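Hypothetical protein PA2201 (Pseudomonas aeruginosa, PDB 2FEF) is of unknown function but probably acts as an immunity protein related to those that neutralise PoNe-type nuclease toxins. Local coordinates at residues A68-A73 / R116-A121; Q78-A83 / A109-Y114. All coordinates share one frame; numbering follows the deposited sequence.

Contact 1. Residues A68-A73 / R116-A121; sequences AALENA and RLLGAA
Ala-121 CB covers one face of the flat peptide between Ala-69 and Leu-70, lying 3.7 Å from Ala-69 C and 3.6 Å from Leu-70 N. In return, Ala-73 CB lies above the peptide between Leu-117 and Leu-118, 3.7 Å from Leu-118 N and 3.6 Å from Leu-118 CA. Beside the first of these pairs, the methyls of Ala-69 and Ala-121 touch directly, CB to CB, at 3.8 Å. The segments belong to helices 66-93 and 97-127, which form an antiparallel helical hairpin in the N-terminal domain-like region; the axes of 68-73 and 116-121 approach to 8.4 Å, their N-to-C directions 163° apart, a closeness that the small methyl groups at the interface permit. One flank of the alanines is covered by Leu-70 and Leu-118. Each leucine holds CG anti to its own backbone N (chi1 -175° and -178°), and the two side chains cross obliquely, Leu-70 CD1 meeting Leu-118 CD1 at 3.5 Å. From there Leu-118 CD1 also reaches Ala-73 CB, at 4.1 Å. Beyond the pair of helices, Leu-117 packs on Phe-62 and Leu-118 on Ala-138, both in loops. Ala-68 and Glu-71 face the trimer interface, where they pack against His-67 of the second subunit and Ala-68 of the third, respectively.

Contact 2. Residues Q78-A83 / A109-Y114; sequences QAAENA and ALWLDY
Trp-111 reaches across from helix 97-127 and lays its indole over Ala-80. From CB, the first torsion sets CG anti to the carbonyl carbon (chi1 -82°), and CG is already 3.7 Å from Ala-80 CB. That methyl stands over the centre of the five-membered ring, 3.5 Å from its centroid and 7° off the normal, a CH-pi contact in which CD2 and CE2 are each 3.6 Å from Ala-80 CB; CD1 is 3.8 Å from the same CB, which CE3 also touches. NE1 is 3.2 Å from Ala-80 O and is hydrogen-bonded to Ser-84 OG one turn further along the opposing helix, a bond that helps fix the rotation of the ring. Farthest out, CZ2 and CH2 both lie 3.9 Å from Glu-81 CG. Beyond CG the extended glutamate leads away from the indole, its carboxylate plane 15° from that of the ring, to salt bridges with Arg-54 and Arg-59 of the third subunit. Next to the indole, Leu-110 CB rests against Ala-80, and Leu-110 CD1 meets Ala-83 CB at 3.8 Å. Phe-148 also meets the indole, and Val-172 touches Trp-111. This is the buried interior of an antiparallel helical hairpin in an all-helical domain.

Contacts 1 and 2 are successive levels of one hairpin between helices 66-93 and 97-127, their centres 13 Å apart, with contact 2 nearer the turn that joins the helices. They meet where Ala-73 O of contact 1 approaches Tyr-114 CD1 of contact 2 at 3.0 Å. The centre of contact 1 lies about 22 Å from the centre of the chain, that of contact 2 about 11 Å, so the hairpin runs from the periphery inwards. Helix 66-93 faces the third subunit at both levels. Arg-116 of contact 1 forms a salt bridge with Glu-171 of helix 165-172, on which Leu-112 of contact 2 packs.

Contact 1. Residues A68-A73 / R116-A121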
ATOM      1  N   ALA B  68      -4.864 -19.252   9.887  1.00 32.03           N
ATOM      2  CA  ALA B  68      -3.734 -18.435   9.388  1.00 31.49           C
ATOM      3  C   ALA B  68      -3.385 -18.740   7.902  1.00 30.15           C
ATOM      4  O   ALA B  68      -3.073 -17.827   7.105  1.00 29.69           O
ATOM      5  CB  ALA B  68      -2.524 -18.632  10.299  1.00 32.13           C
ATOM      6  N   ALA B  69      -3.417 -20.023   7.524  1.00 29.05           N
ATOM      7  CA  ALA B  69      -3.216 -20.427   6.099  1.00 27.56           C
ATOM      8  C   ALA B  69      -4.289 -19.853   5.207  1.00 27.27           C
ATOM      9  O   ALA B  69      -4.042 -19.495   4.058  1.00 24.86           O
ATOM     10  CB  ALA B  69      -3.183 -21.947   5.947  1.00 27.50           C
ATOM     11  N   LEU B  70      -5.507 -19.792   5.728  1.00 26.76           N
ATOM     12  CA  LEU B  70      -6.603 -19.291   4.928  1.00 27.02           C
ATOM     13  C   LEU B  70      -6.425 -17.783   4.737  1.00 26.71           C
ATOM     14  O   LEU B  70      -6.642 -17.258   3.656  1.00 26.07           O
ATOM     15  CB  LEU B  70      -7.921 -19.671   5.607  1.00 27.47           C
ATOM     16  CG  LEU B  70      -9.255 -19.372   4.953  1.00 28.76           C
ATOM     17  CD1 LEU B  70      -9.370 -20.128   3.614  1.00 30.10           C
ATOM     18  CD2 LEU B  70     -10.402 -19.736   5.916  1.00 27.21           C
ATOM     19  N   GLU B  71      -6.010 -17.076   5.787  1.00 26.75           N
ATOM     20  CA  GLU B  71      -5.771 -15.626   5.651  1.00 27.09           C
ATOM     21  C   GLU B  71      -4.667 -15.328   4.688  1.00 26.44           C
ATOM     22  O   GLU B  71      -4.779 -14.408   3.850  1.00 26.51           O
ATOM     23  CB  GLU B  71      -5.500 -14.983   7.033  1.00 27.20           C
ATOM     24  CG  GLU B  71      -6.692 -15.088   7.923  1.00 32.55           C
ATOM     25  CD  GLU B  71      -7.720 -13.964   7.746  1.00 38.21           C
ATOM     26  OE1 GLU B  71      -7.649 -13.176   6.779  1.00 40.64           O
ATOM     27  OE2 GLU B  71      -8.619 -13.877   8.613  1.00 44.31           O
ATOM     28  N   ASN B  72      -3.608 -16.133   4.715  1.00 25.69           N
ATOM     29  CA  ASN B  72      -2.586 -15.972   3.668  1.00 25.82           C
ATOM     30  C   ASN B  72      -3.097 -16.231   2.241  1.00 25.32           C
ATOM     31  O   ASN B  72      -2.693 -15.556   1.293  1.00 23.82           O
ATOM     32  CB  ASN B  72      -1.424 -16.910   3.927  1.00 26.68           C
ATOM     33  CG  ASN B  72      -0.227 -16.568   3.078  1.00 28.60           C
ATOM     34  OD1 ASN B  72      -0.023 -15.417   2.731  1.00 33.07           O
ATOM     35  ND2 ASN B  72       0.571 -17.567   2.732  1.00 30.24           N
ATOM     36  N   ALA B  73      -3.955 -17.243   2.078  1.00 25.11           N
ATOM     37  CA  ALA B  73      -4.543 -17.518   0.748  1.00 25.38           C
ATOM     38  C   ALA B  73      -5.293 -16.282   0.234  1.00 25.50           C
ATOM     39  O   ALA B  73      -5.177 -15.918  -0.932  1.00 24.15           O
ATOM     40  CB  ALA B  73      -5.463 -18.779   0.795  1.00 25.22           C
ATOM     41  N   ARG B 116      -4.541 -23.061  -5.195  1.00 24.81           N
ATOM     42  CA  ARG B 116      -3.888 -24.220  -4.537  1.00 24.99           C
ATOM     43  C   ARG B 116      -3.662 -23.979  -3.058  1.00 23.92           C
ATOM     44  O   ARG B 116      -3.846 -24.888  -2.224  1.00 23.51           O
ATOM     45  CB  ARG B 116      -2.566 -24.543  -5.213  1.00 25.63           C
ATOM     46  CG  ARG B 116      -2.758 -25.102  -6.626  1.00 29.16           C
ATOM     47  CD  ARG B 116      -1.452 -25.009  -7.360  1.00 33.80           C
ATOM     48  NE  ARG B 116      -1.506 -25.698  -8.640  1.00 37.78           N
ATOM     49  CZ  ARG B 116      -0.641 -25.481  -9.626  1.00 40.94           C
ATOM     50  NH1 ARG B 116       0.315 -24.556  -9.486  1.00 42.06           N
ATOM     51  NH2 ARG B 116      -0.755 -26.157 -10.765  1.00 42.66           N
ATOM     52  N   LEU B 117      -3.305 -22.741  -2.705  1.00 23.73           N
ATOM     53  CA  LEU B 117      -3.080 -22.395  -1.288  1.00 23.92           C
ATOM     54  C   LEU B 117      -4.415 -22.330  -0.568  1.00 23.68           C
ATOM     55  O   LEU B 117      -4.519 -22.703   0.606  1.00 21.80           O
ATOM     56  CB  LEU B 117      -2.312 -21.055  -1.152  1.00 24.44           C
ATOM     57  CG  LEU B 117      -0.879 -21.130  -1.705  1.00 24.34           C
ATOM     58  CD1 LEU B 117      -0.287 -19.760  -1.809  1.00 27.66           C
ATOM     59  CD2 LEU B 117      -0.033 -21.983  -0.754  1.00 25.60           C
ATOM     60  N   LEU B 118      -5.437 -21.874  -1.293  1.00 23.46           N
ATOM     61  CA  LEU B 118      -6.783 -21.819  -0.730  1.00 24.49           C
ATOM     62  C   LEU B 118      -7.253 -23.242  -0.453  1.00 24.17           C
ATOM     63  O   LEU B 118      -7.769 -23.511   0.626  1.00 22.81           O
ATOM     64  CB  LEU B 118      -7.768 -21.113  -1.682  1.00 24.16           C
ATOM     65  CG  LEU B 118      -9.212 -20.951  -1.189  1.00 26.94           C
ATOM     66  CD1 LEU B 118      -9.281 -20.107   0.082  1.00 30.00           C
ATOM     67  CD2 LEU B 118     -10.063 -20.313  -2.331  1.00 25.34           C
ATOM     68  N   GLY B 119      -7.108 -24.128  -1.436  1.00 24.45           N
ATOM     69  CA  GLY B 119      -7.428 -25.562  -1.243  1.00 24.43           C
ATOM     70  C   GLY B 119      -6.709 -26.216  -0.079  1.00 25.01           C
ATOM     71  O   GLY B 119      -7.306 -26.937   0.702  1.00 23.99           O
ATOM     72  N   ALA B 120      -5.413 -25.970   0.018  1.00 25.65           N
ATOM     73  CA  ALA B 120      -4.584 -26.525   1.078  1.00 25.94           C
ATOM     74  C   ALA B 120      -5.012 -26.013   2.458  1.00 25.65           C
ATOM     75  O   ALA B 120      -5.014 -26.761   3.447  1.00 25.14           O
ATOM     76  CB  ALA B 120      -3.125 -26.180   0.793  1.00 26.50           C
ATOM     77  N   ALA B 121      -5.387 -24.738   2.534  1.00 24.88           N
ATOM     78  CA  ALA B 121      -5.892 -24.177   3.804  1.00 25.04           C
ATOM     79  C   ALA B 121      -7.197 -24.841   4.206  1.00 24.85           C
ATOM     80  O   ALA B 121      -7.444 -25.089   5.369  1.00 23.40           O
ATOM     81  CB  ALA B 121      -6.123 -22.659   3.663  1.00 25.18           C
TER

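Contact 2. Residues Q78-A83 / A109-Y114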
ATOM      1  N   GLN B  78      -5.830 -11.570  -3.516  1.00 24.76           N
ATOM      2  CA  GLN B  78      -5.774 -10.123  -3.807  1.00 24.57           C
ATOM      3  C   GLN B  78      -4.636  -9.803  -4.754  1.00 24.72           C
ATOM      4  O   GLN B  78      -4.804  -8.986  -5.659  1.00 22.74           O
ATOM      5  CB  GLN B  78      -5.692  -9.275  -2.542  1.00 25.50           C
ATOM      6  CG  GLN B  78      -5.912  -7.730  -2.897  1.00 24.92           C
ATOM      7  CD  GLN B  78      -6.392  -6.904  -1.725  1.00 25.97           C
ATOM      8  OE1 GLN B  78      -6.362  -7.342  -0.533  1.00 25.88           O
ATOM      9  NE2 GLN B  78      -6.854  -5.700  -2.035  1.00 23.00           N
ATOM     10  N   ALA B  79      -3.474 -10.421  -4.556  1.00 23.91           N
ATOM     11  CA  ALA B  79      -2.376 -10.234  -5.500  1.00 24.07           C
ATOM     12  C   ALA B  79      -2.728 -10.674  -6.924  1.00 23.84           C
ATOM     13  O   ALA B  79      -2.334 -10.021  -7.902  1.00 21.70           O
ATOM     14  CB  ALA B  79      -1.138 -11.022  -5.023  1.00 24.41           C
ATOM     15  N   ALA B  80      -3.416 -11.820  -7.035  1.00 24.21           N
ATOM     16  CA  ALA B  80      -3.884 -12.306  -8.351  1.00 23.48           C
ATOM     17  C   ALA B  80      -4.793 -11.267  -9.017  1.00 23.79           C
ATOM     18  O   ALA B  80      -4.683 -11.011 -10.226  1.00 24.25           O
ATOM     19  CB  ALA B  80      -4.621 -13.654  -8.174  1.00 23.20           C
ATOM     20  N   GLU B  81      -5.681 -10.646  -8.246  1.00 24.29           N
ATOM     21  CA  GLU B  81      -6.512  -9.540  -8.804  1.00 25.69           C
ATOM     22  C   GLU B  81      -5.660  -8.369  -9.279  1.00 24.35           C
ATOM     23  O   GLU B  81      -5.918  -7.781 -10.309  1.00 23.33           O
ATOM     24  CB  GLU B  81      -7.537  -9.019  -7.762  1.00 24.98           C
ATOM     25  CG  GLU B  81      -8.620 -10.030  -7.347  1.00 27.37           C
ATOM     26  CD  GLU B  81      -9.767  -9.402  -6.515  1.00 29.71           C
ATOM     27  OE1 GLU B  81      -9.888  -8.160  -6.430  1.00 33.47           O
ATOM     28  OE2 GLU B  81     -10.539 -10.187  -5.931  1.00 36.19           O
ATOM     29  N   ASN B  82      -4.651  -8.006  -8.492  1.00 24.96           N
ATOM     30  CA  ASN B  82      -3.768  -6.898  -8.879  1.00 25.11           C
ATOM     31  C   ASN B  82      -3.005  -7.201 -10.157  1.00 24.07           C
ATOM     32  O   ASN B  82      -2.750  -6.297 -10.989  1.00 23.84           O
ATOM     33  CB  ASN B  82      -2.759  -6.602  -7.746  1.00 24.80           C
ATOM     34  CG  ASN B  82      -3.415  -6.068  -6.461  1.00 26.33           C
ATOM     35  OD1 ASN B  82      -4.574  -5.578  -6.434  1.00 26.49           O
ATOM     36  ND2 ASN B  82      -2.661  -6.171  -5.372  1.00 24.05           N
ATOM     37  N   ALA B  83      -2.611  -8.466 -10.324  1.00 24.21           N
ATOM     38  CA  ALA B  83      -1.975  -8.876 -11.587  1.00 25.01           C
ATOM     39  C   ALA B  83      -2.962  -8.815 -12.744  1.00 24.58           C
ATOM     40  O   ALA B  83      -2.586  -8.424 -13.840  1.00 25.04           O
ATOM     41  CB  ALA B  83      -1.339 -10.293 -11.493  1.00 24.57           C
ATOM     42  N   ALA B 109      -0.588 -17.701 -13.400  1.00 25.52           N
ATOM     43  CA  ALA B 109       0.127 -18.465 -12.356  1.00 25.70           C
ATOM     44  C   ALA B 109      -0.323 -18.024 -10.978  1.00 25.72           C
ATOM     45  O   ALA B 109      -0.513 -18.837 -10.113  1.00 25.59           O
ATOM     46  CB  ALA B 109       1.615 -18.267 -12.475  1.00 25.33           C
ATOM     47  N   LEU B 110      -0.480 -16.720 -10.761  1.00 26.39           N
ATOM     48  CA  LEU B 110      -0.877 -16.266  -9.436  1.00 26.33           C
ATOM     49  C   LEU B 110      -2.287 -16.729  -9.090  1.00 26.19           C
ATOM     50  O   LEU B 110      -2.525 -17.107  -7.941  1.00 24.59           O
ATOM     51  CB  LEU B 110      -0.723 -14.747  -9.275  1.00 26.68           C
ATOM     52  CG  LEU B 110       0.725 -14.253  -9.158  1.00 26.78           C
ATOM     53  CD1 LEU B 110       0.693 -12.730  -9.426  1.00 28.97           C
ATOM     54  CD2 LEU B 110       1.372 -14.646  -7.781  1.00 26.97           C
ATOM     55  N   TRP B 111      -3.219 -16.679 -10.058  1.00 24.68           N
ATOM     56  CA  TRP B 111      -4.566 -17.217  -9.813  1.00 24.95           C
ATOM     57  C   TRP B 111      -4.571 -18.725  -9.453  1.00 26.37           C
ATOM     58  O   TRP B 111      -5.257 -19.149  -8.511  1.00 25.68           O
ATOM     59  CB  TRP B 111      -5.481 -16.938 -11.010  1.00 25.88           C
ATOM     60  CG  TRP B 111      -6.070 -15.546 -11.005  1.00 23.32           C
ATOM     61  CD1 TRP B 111      -5.631 -14.456 -11.740  1.00 26.35           C
ATOM     62  CD2 TRP B 111      -7.166 -15.084 -10.213  1.00 25.68           C
ATOM     63  NE1 TRP B 111      -6.426 -13.365 -11.465  1.00 26.36           N
ATOM     64  CE2 TRP B 111      -7.349 -13.710 -10.508  1.00 26.97           C
ATOM     65  CE3 TRP B 111      -7.995 -15.689  -9.242  1.00 24.43           C
ATOM     66  CZ2 TRP B 111      -8.371 -12.941  -9.909  1.00 27.33           C
ATOM     67  CZ3 TRP B 111      -9.008 -14.932  -8.655  1.00 26.94           C
ATOM     68  CH2 TRP B 111      -9.172 -13.558  -8.982  1.00 26.35           C
ATOM     69  N   LEU B 112      -3.795 -19.504 -10.206  1.00 26.41           N
ATOM     70  CA  LEU B 112      -3.625 -20.936  -9.972  1.00 26.97           C
ATOM     71  C   LEU B 112      -2.985 -21.199  -8.604  1.00 26.61           C
ATOM     72  O   LEU B 112      -3.508 -22.012  -7.836  1.00 26.80           O
ATOM     73  CB  LEU B 112      -2.727 -21.516 -11.061  1.00 26.46           C
ATOM     74  CG  LEU B 112      -2.520 -23.018 -11.033  1.00 30.53           C
ATOM     75  CD1 LEU B 112      -3.880 -23.715 -11.127  1.00 30.77           C
ATOM     76  CD2 LEU B 112      -1.604 -23.402 -12.183  1.00 31.76           C
ATOM     77  N   ASP B 113      -1.870 -20.514  -8.304  1.00 26.17           N
ATOM     78  CA  ASP B 113      -1.229 -20.617  -6.956  1.00 25.98           C
ATOM     79  C   ASP B 113      -2.164 -20.232  -5.833  1.00 26.13           C
ATOM     80  O   ASP B 113      -2.225 -20.918  -4.794  1.00 25.92           O
ATOM     81  CB  ASP B 113       0.074 -19.794  -6.873  1.00 26.23           C
ATOM     82  CG  ASP B 113       1.189 -20.338  -7.832  1.00 26.31           C
ATOM     83  OD1 ASP B 113       1.105 -21.480  -8.340  1.00 24.87           O
ATOM     84  OD2 ASP B 113       2.164 -19.626  -8.055  1.00 26.23           O
ATOM     85  N   TYR B 114      -2.882 -19.121  -6.006  1.00 25.74           N
ATOM     86  CA  TYR B 114      -3.910 -18.766  -5.037  1.00 25.09           C
ATOM     87  C   TYR B 114      -4.869 -19.925  -4.784  1.00 24.24           C
ATOM     88  O   TYR B 114      -5.124 -20.283  -3.631  1.00 23.50           O
ATOM     89  CB  TYR B 114      -4.666 -17.496  -5.485  1.00 24.59           C
ATOM     90  CG  TYR B 114      -6.030 -17.257  -4.847  1.00 25.35           C
ATOM     91  CD1 TYR B 114      -6.206 -17.268  -3.463  1.00 24.92           C
ATOM     92  CD2 TYR B 114      -7.150 -16.956  -5.652  1.00 26.36           C
ATOM     93  CE1 TYR B 114      -7.468 -17.050  -2.897  1.00 28.09           C
ATOM     94  CE2 TYR B 114      -8.398 -16.716  -5.087  1.00 27.11           C
ATOM     95  CZ  TYR B 114      -8.555 -16.766  -3.726  1.00 28.24           C
ATOM     96  OH  TYR B 114      -9.786 -16.519  -3.132  1.00 31.76           O
TER